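Local coordinates for Glyoxalase/bleomycin resisance protein/dioxygenase (Streptomyces sp. CB03234, PDB 5UJP) that binds calcium, can hold riboflavin, and belongs to a superfamily that includes dioxygenases, so that such an activity is possible but uncertain, at residues F5-S10 with M59-L64; Q12-K16 with G36-Q40; W96-A100 with I110-Q114. All coordinates share one frame; numbering follows the deposited sequence. Where two conformers were deposited one is given.

Overall arrangement
From the N terminus, strand 3-8 supplies the first half of interaction 1, and helix 12-23, which follows it directly, the first half of interaction 2. Interaction 2 closes on strand 37-42, and only then does the chain return at residues 59-64 to complete interaction 1, so the smaller loop sits within the larger. The two touch where Val9 CG1 meets Ala15 CB at 3.8 Å. Interaction 3 follows in series in the second four-stranded sheet, where residues 110-114 fold back on residues 96-100. Its centre is about 20 Å from that of interaction 1; Leu64 and Ile110 pack together between them. Interactions 2 and 3 lie on opposite sides of the chain's centre, without touching.

Interaction 1. Residues F5-S10 with M59-L64; sequences FSVPVS and MPPGSL
Pro8 O is the polar atom around which the two segments meet. Gly62 N donates to it at 3.1 Å with an angle of 168° at the hydrogen, tilted by 30° from the carbonyl plane, and the CA-H of Pro61 approaches it as well. Asn108 ND2 gives it a further hydrogen bond while its OD1 accepts from Leu64 N, so one amide side chain clamps both segments. The loop presents Gly62 N through a type II beta turn from Pro60 to Ser63. Within that turn Ser63 OG donates to Pro60 O at 2.6 Å, in the carbonyl plane and on a lone pair. A chi1 of 62° places Ser63 OG between its backbone N and carbonyl carbon, within reach of Pro60 O.

The Pro8 ring packs against the loop from Met59 to Leu64. Its CB lies 3.2 Å from Met59 O, its CG meets both Pro60 O and Ser63 OG, and its CD faces Leu64 CB at 4.1 Å. Met59 CB packs on Pro8 CB at 3.9 Å, and the bent selenomethionine chain brings CE toward Ser6 O in the conformer given. Leu64 crosses Pro8 and Val7 at about right angles; its CD2 reaches Val7 CG2 at 3.9 Å, while CD1 approaches the Phe5 ring obliquely in the conformer given for Phe5. At the solvent end, Pro61 CB rests 3.9 Å from Ser10 CB, and Ser10 OG turns to Asp106.

Beyond the pair lies the second subunit, where Ser6 OG bonds to Gly66 O. The arrangement thus binds the first strand of the N-terminal sheet to the loop leading into the second sheet, the junction between the paired modules of the vicinal oxygen chelate fold.

Interaction 2. Residues Q12-K16 with G36-Q40; sequences QEKAK and GRWLQ
In the N-terminal half of this glyoxalase-type fold, the start of helix 12-23 packs over the sheet that contains strand 37-42, through Gln12, Glu13 and Lys16 against Arg37 and Leu39. The axes of the short segments 12-16 and 37-40 run 10.1 Å apart at 14°. Arg37 stretches out from the strand, CG anti to the backbone N (chi1 178°), and grips Glu13 end-on: NH1 and NH2 each lie 2.9 Å from the single atom Glu13 OE1, which sits close to the guanidinium plane. The carboxylate is turned 23° from that plane. Running the opposite way alongside, Gln12 sends NE2 to Arg37 O at 2.9 Å and also to Leu52 O, while a water bridges Gln12 OE1 (2.7 Å) to Arg37 N. Deeper in, Leu39 CD2 fits against Lys16 CB at 3.8 Å and against Gln12 O.

Lys16 NZ comes within 4.2 Å of Arg37 NH2, yet both form salt bridges with OD2 of Asp30. Two cations therefore share one carboxylate while Glu13 supplies a second, a balance that would be expected to keep both bases charged. The Gln12 amide, using its oxygen as well as its nitrogen, is fixed in rotation.

Interaction 3. Residues W96-A100 with I110-Q114; sequences WGRQA and IGLNQ
The carboxamide of Asn113 turns its oxygen to the peptide joining Gly97 to Arg98: OD1 stands almost straight above one face of that peptide, 3.4 Å from Gly97 C. Arg98 N is no donor to it, because the angle is poor, and gives its hydrogen instead to Gln114 O at 3.2 Å. The other end of the carboxamide reaches the preceding peptide, where Asn113 ND2 makes a weak, nearly straight bond to Trp96 O. A chi1 of -175°, with CG anti to the backbone N, carries the Asn113 amide across to the partner strand. The Gln99 amide stands 74° from it, and contact between the two residues runs through the aliphatic root, Gln99 CB lying 3.5 Å from Asn113 OD1.

The backbones pair in antiparallel fashion, the axes of the short segments 97-100 and 110-113 lying 4.7 Å apart at 154°. Gln99 and Asn113 form a non-hydrogen-bonded pair. Ala100 and Leu112 form the hydrogen-bonded one, with Leu112 N to Ala100 O at 2.8 Å and Ala100 N to Leu112 O at 2.9 Å. Farther toward the C terminus, Gln114 N donates to Arg98 O, also at 2.9 Å.

Ala100 and Leu112 turn to the face covered by helix 74-83, and Arg98 reaches Asp75 and Asn93 while Gln114 OE1 accepts from Val74 N. Gln99 and Asn113 point to the opposite face. Trp96, poorly ordered here, leads its ring away from residues 110-114; it and Gln99 contact riboflavin when that ligand is bound, and a buffer molecule lies about 4 Å from its side chain. The pairing is the antiparallel hairpin of strands 97-103 and 109-113 in the C-terminal sheet of a vicinal oxygen chelate fold, with one face against helix 74-83 and the other bearing Gln99 of the riboflavin site.

Interaction 1. Residues F5-S10 with M59-L64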
loop_
_atom_site.group_PDB
_atom_site.type_symbol
_atom_site.label_atom_id
_atom_site.label_comp_id
_atom_site.label_asym_id
_atom_site.label_seq_id
_atom_site.Cartn_x
_atom_site.Cartn_y
_atom_site.Cartn_z
ATOM N N PHE A 5 4.750 0.560 -0.656
ATOM C CA PHE A 5 3.654 1.226 -1.340
ATOM C C PHE A 5 4.133 2.557 -1.905
ATOM O O PHE A 5 4.927 3.262 -1.269
ATOM C CB PHE A 5 2.470 1.488 -0.377
ATOM C CG PHE A 5 1.190 1.855 -1.071
ATOM C CD1 PHE A 5 0.980 3.137 -1.557
ATOM C CD2 PHE A 5 0.193 0.910 -1.243
ATOM C CE1 PHE A 5 -0.194 3.462 -2.204
ATOM C CE2 PHE A 5 -0.986 1.229 -1.876
ATOM C CZ PHE A 5 -1.181 2.505 -2.358
ATOM N N SER A 6 3.605 2.926 -3.082
ATOM C CA SER A 6 3.985 4.163 -3.755
ATOM C C SER A 6 2.942 5.238 -3.501
ATOM O O SER A 6 1.775 5.075 -3.860
ATOM C CB SER A 6 4.170 3.941 -5.266
ATOM O OG SER A 6 5.215 3.043 -5.513
ATOM N N VAL A 7 3.367 6.334 -2.888
ATOM C CA VAL A 7 2.484 7.435 -2.519
ATOM C C VAL A 7 2.623 8.503 -3.600
ATOM O O VAL A 7 3.745 8.974 -3.837
ATOM C CB VAL A 7 2.874 7.991 -1.146
ATOM C CG1 VAL A 7 1.957 9.171 -0.795
ATOM C CG2 VAL A 7 2.776 6.872 -0.090
ATOM N N PRO A 8 1.535 8.919 -4.248
ATOM C CA PRO A 8 1.657 9.899 -5.347
ATOM C C PRO A 8 1.746 11.319 -4.796
ATOM O O PRO A 8 0.802 11.828 -4.163
ATOM C CB PRO A 8 0.363 9.685 -6.144
ATOM C CG PRO A 8 -0.605 9.257 -5.107
ATOM C CD PRO A 8 0.157 8.422 -4.119
ATOM N N VAL A 9 2.873 11.993 -5.098
ATOM C CA VAL A 9 3.095 13.355 -4.619
ATOM C C VAL A 9 3.355 14.283 -5.805
ATOM O O VAL A 9 3.695 13.849 -6.905
ATOM C CB VAL A 9 4.253 13.427 -3.597
ATOM C CG1 VAL A 9 3.985 12.477 -2.381
ATOM C CG2 VAL A 9 5.576 13.147 -4.297
ATOM N N SER A 10 3.150 15.586 -5.567
ATOM C CA SER A 10 3.364 16.570 -6.627
ATOM C C SER A 10 4.758 17.167 -6.603
ATOM O O SER A 10 5.260 17.602 -7.647
ATOM C CB SER A 10 2.351 17.717 -6.529
ATOM O OG SER A 10 2.516 18.472 -5.343
HETATM N N MSE A 59 -2.524 7.697 -10.664
HETATM C CA MSE A 59 -2.665 8.074 -9.263
HETATM C C MSE A 59 -2.314 9.562 -9.148
HETATM O O MSE A 59 -1.148 9.922 -9.003
HETATM C CB MSE A 59 -1.729 7.215 -8.394
HETATM C CG MSE A 59 -1.938 5.738 -8.606
HETATM SE SE MSE A 59 -0.890 4.700 -7.329
HETATM C CE MSE A 59 0.866 5.456 -7.538
ATOM N N PRO A 60 -3.310 10.442 -9.227
ATOM C CA PRO A 60 -3.023 11.866 -9.125
ATOM C C PRO A 60 -2.434 12.202 -7.769
ATOM O O PRO A 60 -2.706 11.503 -6.784
ATOM C CB PRO A 60 -4.402 12.524 -9.307
ATOM C CG PRO A 60 -5.200 11.525 -10.111
ATOM C CD PRO A 60 -4.723 10.178 -9.536
ATOM N N PRO A 61 -1.632 13.271 -7.681
ATOM C CA PRO A 61 -1.076 13.682 -6.387
ATOM C C PRO A 61 -2.169 13.844 -5.346
ATOM O O PRO A 61 -3.219 14.444 -5.607
ATOM C CB PRO A 61 -0.416 15.032 -6.686
ATOM C CG PRO A 61 -0.247 15.088 -8.129
ATOM C CD PRO A 61 -1.224 14.167 -8.778
ATOM N N GLY A 62 -1.922 13.287 -4.152
ATOM C CA GLY A 62 -2.847 13.393 -3.032
ATOM C C GLY A 62 -4.030 12.462 -3.077
ATOM O O GLY A 62 -4.924 12.610 -2.239
ATOM N N SER A 63 -4.038 11.477 -3.979
ATOM C CA SER A 63 -5.192 10.619 -4.205
ATOM C C SER A 63 -5.222 9.387 -3.314
ATOM O O SER A 63 -6.238 8.682 -3.305
ATOM C CB SER A 63 -5.267 10.193 -5.670
ATOM O OG SER A 63 -4.120 9.432 -6.021
ATOM N N LEU A 64 -4.186 9.144 -2.514
ATOM C CA LEU A 64 -4.118 7.919 -1.759
ATOM C C LEU A 64 -5.124 7.906 -0.614
ATOM O O LEU A 64 -5.216 8.857 0.174
ATOM C CB LEU A 64 -2.703 7.702 -1.232
ATOM C CG LEU A 64 -2.525 6.502 -0.321
ATOM C CD1 LEU A 64 -2.838 5.242 -1.082
ATOM C CD2 LEU A 64 -1.098 6.434 0.230
#

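Interaction 2. Residues Q12-K16 with G36-Q40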
loop_
_atom_site.group_PDB
_atom_site.type_symbol
_atom_site.label_atom_id
_atom_site.label_comp_id
_atom_site.label_asym_id
_atom_site.label_seq_id
_atom_site.Cartn_x
_atom_site.Cartn_y
_atom_site.Cartn_z
ATOM N N GLN A 12 8.450 16.267 -4.805
ATOM C CA GLN A 12 9.140 15.276 -3.985
ATOM C C GLN A 12 9.938 15.913 -2.858
ATOM O O GLN A 12 10.104 15.294 -1.809
ATOM C CB GLN A 12 10.056 14.421 -4.845
ATOM C CG GLN A 12 9.269 13.472 -5.753
ATOM C CD GLN A 12 10.184 12.606 -6.602
ATOM O OE1 GLN A 12 10.936 13.114 -7.415
ATOM N NE2 GLN A 12 10.108 11.277 -6.408
ATOM N N GLU A 13 10.505 17.094 -3.071
ATOM C CA GLU A 13 11.276 17.720 -2.004
ATOM C C GLU A 13 10.379 18.118 -0.838
ATOM O O GLU A 13 10.726 17.888 0.331
ATOM C CB GLU A 13 12.029 18.937 -2.538
ATOM C CG GLU A 13 13.054 19.425 -1.528
ATOM C CD GLU A 13 14.164 18.412 -1.285
ATOM O OE1 GLU A 13 14.432 17.606 -2.193
ATOM O OE2 GLU A 13 14.790 18.431 -0.201
ATOM N N LYS A 14 9.218 18.700 -1.133
ATOM C CA LYS A 14 8.264 19.018 -0.067
ATOM C C LYS A 14 7.753 17.749 0.601
ATOM O O LYS A 14 7.501 17.749 1.807
ATOM C CB LYS A 14 7.077 19.830 -0.621
ATOM C CG LYS A 14 7.494 21.228 -1.166
ATOM C CD LYS A 14 6.332 22.041 -1.693
ATOM C CE LYS A 14 6.756 23.434 -2.185
ATOM N NZ LYS A 14 5.628 24.139 -2.829
ATOM N N ALA A 15 7.592 16.667 -0.149
ATOM C CA ALA A 15 7.166 15.410 0.453
ATOM C C ALA A 15 8.247 14.857 1.371
ATOM O O ALA A 15 7.946 14.320 2.442
ATOM C CB ALA A 15 6.800 14.407 -0.642
ATOM N N LYS A 16 9.510 14.967 0.970
ATOM C CA LYS A 16 10.579 14.539 1.874
ATOM C C LYS A 16 10.561 15.315 3.189
ATOM O O LYS A 16 10.685 14.724 4.279
ATOM C CB LYS A 16 11.931 14.707 1.202
ATOM C CG LYS A 16 13.102 14.266 2.028
ATOM C CD LYS A 16 14.403 14.392 1.232
ATOM C CE LYS A 16 15.615 13.847 1.985
ATOM N NZ LYS A 16 16.919 14.131 1.250
ATOM N N GLY A 36 12.524 7.920 -12.026
ATOM C CA GLY A 36 12.592 9.216 -11.390
ATOM C C GLY A 36 13.403 9.109 -10.113
ATOM O O GLY A 36 14.063 8.108 -9.867
ATOM N N ARG A 37 13.307 10.152 -9.310
ATOM C CA ARG A 37 13.962 10.171 -8.005
ATOM C C ARG A 37 13.330 9.132 -7.089
ATOM O O ARG A 37 12.123 9.185 -6.830
ATOM C CB ARG A 37 13.817 11.573 -7.434
ATOM C CG ARG A 37 14.412 11.755 -6.061
ATOM C CD ARG A 37 14.171 13.203 -5.587
ATOM N NE ARG A 37 14.696 13.459 -4.259
ATOM C CZ ARG A 37 14.568 14.626 -3.649
ATOM N NH1 ARG A 37 13.941 15.632 -4.259
ATOM N NH2 ARG A 37 15.061 14.800 -2.436
ATOM N N TRP A 38 14.135 8.165 -6.631
ATOM C CA TRP A 38 13.660 7.111 -5.740
ATOM C C TRP A 38 13.836 7.603 -4.308
ATOM O O TRP A 38 14.964 7.690 -3.805
ATOM C CB TRP A 38 14.411 5.794 -5.986
ATOM C CG TRP A 38 13.913 4.667 -5.097
ATOM C CD1 TRP A 38 14.345 4.344 -3.822
ATOM C CD2 TRP A 38 12.838 3.750 -5.392
ATOM N NE1 TRP A 38 13.640 3.255 -3.349
ATOM C CE2 TRP A 38 12.697 2.889 -4.276
ATOM C CE3 TRP A 38 11.990 3.576 -6.489
ATOM C CZ2 TRP A 38 11.746 1.869 -4.238
ATOM C CZ3 TRP A 38 11.063 2.548 -6.459
ATOM C CH2 TRP A 38 10.940 1.717 -5.326
ATOM N N LEU A 39 12.719 7.926 -3.664
ATOM C CA LEU A 39 12.692 8.563 -2.349
ATOM C C LEU A 39 11.846 7.656 -1.465
ATOM O O LEU A 39 10.622 7.584 -1.639
ATOM C CB LEU A 39 12.070 9.951 -2.489
ATOM C CG LEU A 39 11.896 10.759 -1.193
ATOM C CD1 LEU A 39 13.218 10.921 -0.404
ATOM C CD2 LEU A 39 11.241 12.127 -1.519
ATOM N N GLN A 40 12.501 6.948 -0.543
ATOM C CA GLN A 40 11.874 5.863 0.196
ATOM C C GLN A 40 12.002 6.105 1.694
ATOM O O GLN A 40 13.098 6.392 2.182
ATOM C CB GLN A 40 12.516 4.529 -0.195
ATOM C CG GLN A 40 11.858 3.311 0.447
ATOM C CD GLN A 40 12.496 2.026 -0.019
ATOM O OE1 GLN A 40 13.425 2.033 -0.827
ATOM N NE2 GLN A 40 12.045 0.932 0.521
HETATM O O HOH W 1 11.058 11.845 -9.835
#

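Interaction 3. Residues W96-A100 with I110-Q114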
loop_
_atom_site.group_PDB
_atom_site.type_symbol
_atom_site.label_atom_id
_atom_site.label_comp_id
_atom_site.label_asym_id
_atom_site.label_seq_id
_atom_site.Cartn_x
_atom_site.Cartn_y
_atom_site.Cartn_z
ATOM N N TRP A 96 -11.097 -3.216 16.051
ATOM C CA TRP A 96 -9.848 -3.767 15.533
ATOM C C TRP A 96 -8.618 -2.956 15.926
ATOM O O TRP A 96 -7.538 -3.166 15.367
ATOM C CB TRP A 96 -9.938 -3.965 14.015
ATOM C CG TRP A 96 -11.118 -4.832 13.639
ATOM C CD1 TRP A 96 -12.311 -4.407 13.133
ATOM C CD2 TRP A 96 -11.230 -6.261 13.784
ATOM N NE1 TRP A 96 -13.152 -5.477 12.938
ATOM C CE2 TRP A 96 -12.516 -6.626 13.330
ATOM C CE3 TRP A 96 -10.367 -7.266 14.246
ATOM C CZ2 TRP A 96 -12.966 -7.952 13.327
ATOM C CZ3 TRP A 96 -10.811 -8.591 14.239
ATOM C CH2 TRP A 96 -12.100 -8.919 13.780
ATOM N N GLY A 97 -8.742 -2.057 16.888
ATOM C CA GLY A 97 -7.659 -1.188 17.258
ATOM C C GLY A 97 -8.098 0.257 17.289
ATOM O O GLY A 97 -9.222 0.609 16.945
ATOM N N ARG A 98 -7.182 1.098 17.706
ATOM C CA ARG A 98 -7.430 2.507 17.925
ATOM C C ARG A 98 -6.701 3.260 16.826
ATOM O O ARG A 98 -5.496 3.083 16.657
ATOM C CB ARG A 98 -6.889 2.877 19.294
ATOM C CG ARG A 98 -7.137 4.324 19.715
ATOM C CD ARG A 98 -6.886 4.499 21.242
ATOM N NE ARG A 98 -6.918 5.914 21.635
ATOM C CZ ARG A 98 -8.027 6.592 21.867
ATOM N NH1 ARG A 98 -9.208 5.979 21.759
ATOM N NH2 ARG A 98 -7.960 7.882 22.204
ATOM N N GLN A 99 -7.430 4.063 16.061
ATOM C CA GLN A 99 -6.863 4.534 14.799
ATOM C C GLN A 99 -7.012 6.032 14.616
ATOM O O GLN A 99 -7.854 6.678 15.220
ATOM C CB GLN A 99 -7.425 3.799 13.575
ATOM C CG GLN A 99 -8.811 4.112 13.244
ATOM C CD GLN A 99 -9.267 3.345 11.974
ATOM O OE1 GLN A 99 -9.717 3.933 10.996
ATOM N NE2 GLN A 99 -9.092 2.045 11.986
ATOM N N ALA A 100 -6.179 6.572 13.734
ATOM C CA ALA A 100 -6.283 7.975 13.394
ATOM C C ALA A 100 -5.805 8.161 11.971
ATOM O O ALA A 100 -5.096 7.316 11.418
ATOM C CB ALA A 100 -5.391 8.824 14.295
ATOM N N ILE A 110 -2.932 9.164 5.308
ATOM C CA ILE A 110 -2.144 8.106 5.948
ATOM C C ILE A 110 -2.893 7.725 7.217
ATOM O O ILE A 110 -3.221 8.600 8.020
ATOM C CB ILE A 110 -0.719 8.584 6.293
ATOM C CG1 ILE A 110 -0.056 9.225 5.048
ATOM C CG2 ILE A 110 0.060 7.453 6.968
ATOM C CD1 ILE A 110 0.172 8.250 3.897
ATOM N N GLY A 111 -3.207 6.443 7.381
ATOM C CA GLY A 111 -3.847 5.950 8.590
ATOM C C GLY A 111 -2.847 5.281 9.516
ATOM O O GLY A 111 -1.893 4.646 9.069
ATOM N N LEU A 112 -3.070 5.434 10.825
ATOM C CA LEU A 112 -2.270 4.781 11.861
ATOM C C LEU A 112 -3.234 3.979 12.708
ATOM O O LEU A 112 -4.293 4.482 13.079
ATOM C CB LEU A 112 -1.576 5.812 12.770
ATOM C CG LEU A 112 -0.592 6.736 12.063
ATOM C CD1 LEU A 112 -0.089 7.814 13.064
ATOM C CD2 LEU A 112 0.550 5.956 11.495
ATOM N N ASN A 113 -2.868 2.753 13.035
ATOM C CA ASN A 113 -3.725 1.882 13.828
ATOM C C ASN A 113 -2.876 1.191 14.876
ATOM O O ASN A 113 -1.844 0.625 14.567
ATOM C CB ASN A 113 -4.478 0.873 12.962
ATOM C CG ASN A 113 -5.470 0.042 13.761
ATOM O OD1 ASN A 113 -6.324 0.577 14.444
ATOM N ND2 ASN A 113 -5.375 -1.275 13.640
ATOM N N GLN A 114 -3.305 1.288 16.107
ATOM C CA GLN A 114 -2.619 0.660 17.234
ATOM C C GLN A 114 -3.312 -0.665 17.562
ATOM O O GLN A 114 -4.532 -0.646 17.590
ATOM C CB GLN A 114 -2.691 1.647 18.420
ATOM C CG GLN A 114 -2.009 1.224 19.640
ATOM C CD GLN A 114 -2.434 2.060 20.798
ATOM O OE1 GLN A 114 -2.099 3.237 20.849
ATOM N NE2 GLN A 114 -3.190 1.462 21.734
ATOM O OXT GLN A 114 -2.685 -1.708 17.824
#